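Long-range contact in D-aminopeptidase (Bacillus subtilis, PDB 1HI9), which cleaves N-terminal residues from peptides containing D-amino acids, using two zinc ions per subunit inside the central chamber of a homodecamer: residues A[32-43]-A[65-75]. Sequence-based numbering, arbitrary orientation.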
# COMPACT_ATOMS: atom_id res chain seq x y z
N ARG A 32 20.22 15.92 9.26
CA ARG A 32 19.93 17.33 9.53
C ARG A 32 20.42 17.75 10.91
O ARG A 32 20.66 18.93 11.15
CB ARG A 32 18.44 17.62 9.38
CG ARG A 32 17.54 16.97 10.39
CD ARG A 32 16.09 17.30 10.07
NE ARG A 32 15.19 16.72 11.06
CZ ARG A 32 13.86 16.71 10.97
NH1 ARG A 32 13.26 17.24 9.91
NH2 ARG A 32 13.15 16.15 11.94
N LEU A 33 20.60 16.78 11.79
CA LEU A 33 21.10 17.07 13.12
C LEU A 33 22.57 17.43 12.97
O LEU A 33 23.04 18.46 13.46
CB LEU A 33 20.95 15.85 14.03
CG LEU A 33 20.73 16.13 15.52
CD1 LEU A 33 20.79 14.82 16.28
CD2 LEU A 33 21.78 17.09 16.06
N ILE A 34 23.31 16.57 12.27
CA ILE A 34 24.73 16.81 12.03
C ILE A 34 24.92 18.12 11.25
O ILE A 34 25.82 18.91 11.56
CB ILE A 34 25.34 15.63 11.25
CG1 ILE A 34 25.21 14.36 12.11
CG2 ILE A 34 26.80 15.91 10.89
CD1 ILE A 34 25.47 13.07 11.36
N MET A 35 24.06 18.35 10.27
CA MET A 35 24.11 19.56 9.45
C MET A 35 23.95 20.82 10.29
O MET A 35 24.68 21.79 10.12
CB MET A 35 23.01 19.52 8.39
CG MET A 35 22.91 20.79 7.55
SD MET A 35 21.50 20.74 6.45
CE MET A 35 21.84 22.07 5.34
N THR A 36 22.97 20.81 11.18
CA THR A 36 22.72 21.96 12.04
C THR A 36 23.92 22.20 12.94
O THR A 36 24.37 23.34 13.10
CB THR A 36 21.46 21.74 12.89
OG1 THR A 36 20.33 21.60 12.02
CG2 THR A 36 21.23 22.93 13.82
N GLU A 37 24.46 21.13 13.51
CA GLU A 37 25.61 21.28 14.39
C GLU A 37 26.85 21.76 13.64
O GLU A 37 27.62 22.55 14.17
CB GLU A 37 25.88 19.97 15.12
CG GLU A 37 24.75 19.65 16.08
CD GLU A 37 24.99 18.41 16.89
OE1 GLU A 37 25.26 17.35 16.28
OE2 GLU A 37 24.91 18.50 18.13
N GLU A 38 27.02 21.28 12.41
CA GLU A 38 28.16 21.68 11.59
C GLU A 38 28.11 23.19 11.38
O GLU A 38 29.12 23.87 11.50
CB GLU A 38 28.14 20.97 10.23
CG GLU A 38 29.24 21.43 9.29
CD GLU A 38 29.87 20.28 8.50
OE1 GLU A 38 30.22 19.25 9.11
OE2 GLU A 38 30.03 20.40 7.27
N ALA A 39 26.92 23.70 11.07
CA ALA A 39 26.75 25.12 10.86
C ALA A 39 27.03 25.91 12.14
O ALA A 39 27.61 27.00 12.09
CB ALA A 39 25.32 25.42 10.37
N ASN A 40 26.63 25.36 13.29
CA ASN A 40 26.87 26.04 14.55
C ASN A 40 28.35 26.28 14.79
O ASN A 40 28.73 27.33 15.30
CB ASN A 40 26.26 25.26 15.73
CG ASN A 40 24.74 25.37 15.79
OD1 ASN A 40 24.16 26.36 15.34
ND2 ASN A 40 24.11 24.36 16.36
N TYR A 41 29.19 25.32 14.41
CA TYR A 41 30.62 25.51 14.61
C TYR A 41 31.08 26.79 13.92
O TYR A 41 31.79 27.61 14.51
CB TYR A 41 31.42 24.32 14.09
CG TYR A 41 31.37 23.11 14.99
CD1 TYR A 41 30.70 21.96 14.59
CD2 TYR A 41 32.02 23.11 16.22
CE1 TYR A 41 30.69 20.83 15.39
CE2 TYR A 41 32.01 21.98 17.03
CZ TYR A 41 31.35 20.84 16.61
OH TYR A 41 31.35 19.70 17.38
N CYS A 42 30.67 26.97 12.67
CA CYS A 42 31.05 28.16 11.91
C CYS A 42 30.43 29.43 12.46
O CYS A 42 31.08 30.47 12.56
CB CYS A 42 30.68 28.00 10.44
SG CYS A 42 31.55 26.63 9.63
N ILE A 43 29.15 29.36 12.82
CA ILE A 43 28.46 30.51 13.37
C ILE A 43 29.14 30.96 14.67
O ILE A 43 29.42 32.14 14.84
CB ILE A 43 26.99 30.17 13.66
CG1 ILE A 43 26.28 29.79 12.36
CG2 ILE A 43 26.29 31.36 14.30
CD1 ILE A 43 24.89 29.18 12.56
N ASN A 65 15.79 21.93 6.25
CA ASN A 65 16.65 20.94 6.91
C ASN A 65 17.26 21.42 8.22
O ASN A 65 17.21 20.73 9.23
CB ASN A 65 17.77 20.53 5.96
CG ASN A 65 17.29 20.30 4.55
OD1 ASN A 65 16.60 19.32 4.29
ND2 ASN A 65 17.62 21.21 3.63
N LEU A 66 17.87 22.60 8.19
CA LEU A 66 18.47 23.15 9.40
C LEU A 66 17.36 23.24 10.45
O LEU A 66 16.26 23.70 10.16
CB LEU A 66 19.06 24.53 9.12
CG LEU A 66 20.32 24.50 8.26
CD1 LEU A 66 20.74 25.92 7.91
CD2 LEU A 66 21.43 23.78 9.00
N MET A 67 17.66 22.79 11.66
CA MET A 67 16.66 22.79 12.73
C MET A 67 16.67 24.10 13.49
O MET A 67 17.61 24.40 14.23
CB MET A 67 16.90 21.61 13.66
CG MET A 67 17.01 20.30 12.91
SD MET A 67 16.89 18.86 13.93
CE MET A 67 18.54 18.72 14.59
N VAL A 68 15.61 24.88 13.32
CA VAL A 68 15.51 26.18 13.96
C VAL A 68 15.63 26.14 15.48
O VAL A 68 16.14 27.07 16.09
CB VAL A 68 14.20 26.89 13.54
CG1 VAL A 68 13.00 26.15 14.13
CG2 VAL A 68 14.23 28.34 13.99
N GLU A 69 15.19 25.04 16.09
CA GLU A 69 15.26 24.91 17.54
C GLU A 69 16.65 24.52 18.06
O GLU A 69 16.89 24.53 19.27
CB GLU A 69 14.22 23.90 18.04
CG GLU A 69 14.31 22.51 17.43
CD GLU A 69 13.50 22.36 16.15
OE1 GLU A 69 12.37 21.82 16.21
OE2 GLU A 69 14.00 22.78 15.08
N LYS A 70 17.57 24.19 17.16
CA LYS A 70 18.92 23.82 17.58
C LYS A 70 20.02 24.68 16.98
O LYS A 70 21.19 24.55 17.35
CB LYS A 70 19.19 22.35 17.27
CG LYS A 70 18.65 21.39 18.32
CD LYS A 70 18.76 19.95 17.85
CE LYS A 70 18.48 18.96 18.97
NZ LYS A 70 19.56 18.96 20.01
N LEU A 71 19.66 25.57 16.07
CA LEU A 71 20.65 26.44 15.44
C LEU A 71 21.09 27.48 16.46
O LEU A 71 20.37 27.76 17.41
CB LEU A 71 20.06 27.13 14.22
CG LEU A 71 21.06 27.82 13.29
CD1 LEU A 71 21.86 26.77 12.54
CD2 LEU A 71 20.33 28.74 12.32
N HIS A 72 22.29 28.04 16.27
CA HIS A 72 22.82 29.06 17.17
C HIS A 72 21.75 30.14 17.31
O HIS A 72 21.34 30.75 16.32
CB HIS A 72 24.11 29.65 16.61
CG HIS A 72 24.91 30.43 17.60
ND1 HIS A 72 24.43 31.58 18.21
CD2 HIS A 72 26.16 30.24 18.09
CE1 HIS A 72 25.35 32.06 19.03
NE2 HIS A 72 26.41 31.27 18.98
N PRO A 73 21.30 30.39 18.54
CA PRO A 73 20.27 31.39 18.86
C PRO A 73 20.54 32.81 18.38
O PRO A 73 19.60 33.55 18.10
CB PRO A 73 20.16 31.29 20.38
CG PRO A 73 21.55 30.92 20.79
CD PRO A 73 21.91 29.86 19.78
N GLU A 74 21.81 33.19 18.27
CA GLU A 74 22.15 34.53 17.82
C GLU A 74 22.24 34.66 16.30
O GLU A 74 22.62 35.71 15.77
CB GLU A 74 23.46 34.99 18.46
CG GLU A 74 23.27 35.46 19.90
CD GLU A 74 22.11 36.44 20.02
OE1 GLU A 74 22.14 37.49 19.33
OE2 GLU A 74 21.17 36.16 20.80
N ALA A 75 21.90 33.59 15.59
CA ALA A 75 21.95 33.63 14.14
C ALA A 75 20.55 33.78 13.59
O ALA A 75 19.58 33.42 14.25
CB ALA A 75 22.61 32.37 13.60
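Thr36 and Leu66 bring helix 32-43 and the irregular segment 65-75 together, their CA atoms 5.1 Å apart, and the loop runs on in the same direction as the helix, from Arg32 beside Asn65 to Asn40 beside His72. A loop without regular structure can be tied to a helix by polar side chains that serve its backbone, and two residues one helical turn apart do so here. Thr36 OG1 takes an almost straight bond from Met67 N (2.9 Å, 173°) while giving its own proton to Arg32 O; with OG1 beside its backbone N (chi1 -62°), the hydroxyl can reach back to that carbonyl. CG2, the other branch, lies over the link between Lys70 and Leu71. Asn40 spends both ends of its amide: ND2 donates to Lys70 O at 3.1 Å, close to the plane of its own amide, and OD1 receives a weak, bent bond from His72 N. Mostly apolar contacts surround these bonds. Met67, bent at chi3 (-81°), brings CE to within 3.5 Å of Leu33 CG, and its sulfur passes the Arg32 chain, whose NH1 hydrogen-bonds Asn27 OD1 of a second subunit. Facing strand 53-58, Met35 CG meets Leu66 CD2 at 3.6 Å, the two chains crossing at about a right angle. Farther along, Ile43 divides its branches: CD1 touches Leu71 CD1 at 3.9 Å, and CG2 packs on His72 CB and Ala75 CB. Asn65, held by Tyr28, Asp58 and the carbonyl of zinc ligand His60, links the loop to the metal site. Along one side of helix 28-48, which forms the beta-alpha-beta crossover from strand 2-7 to 53-58, lies the next connection, leading to parallel strand 76-80, with its Asn65 end near the dizinc centre of an M55 peptidase.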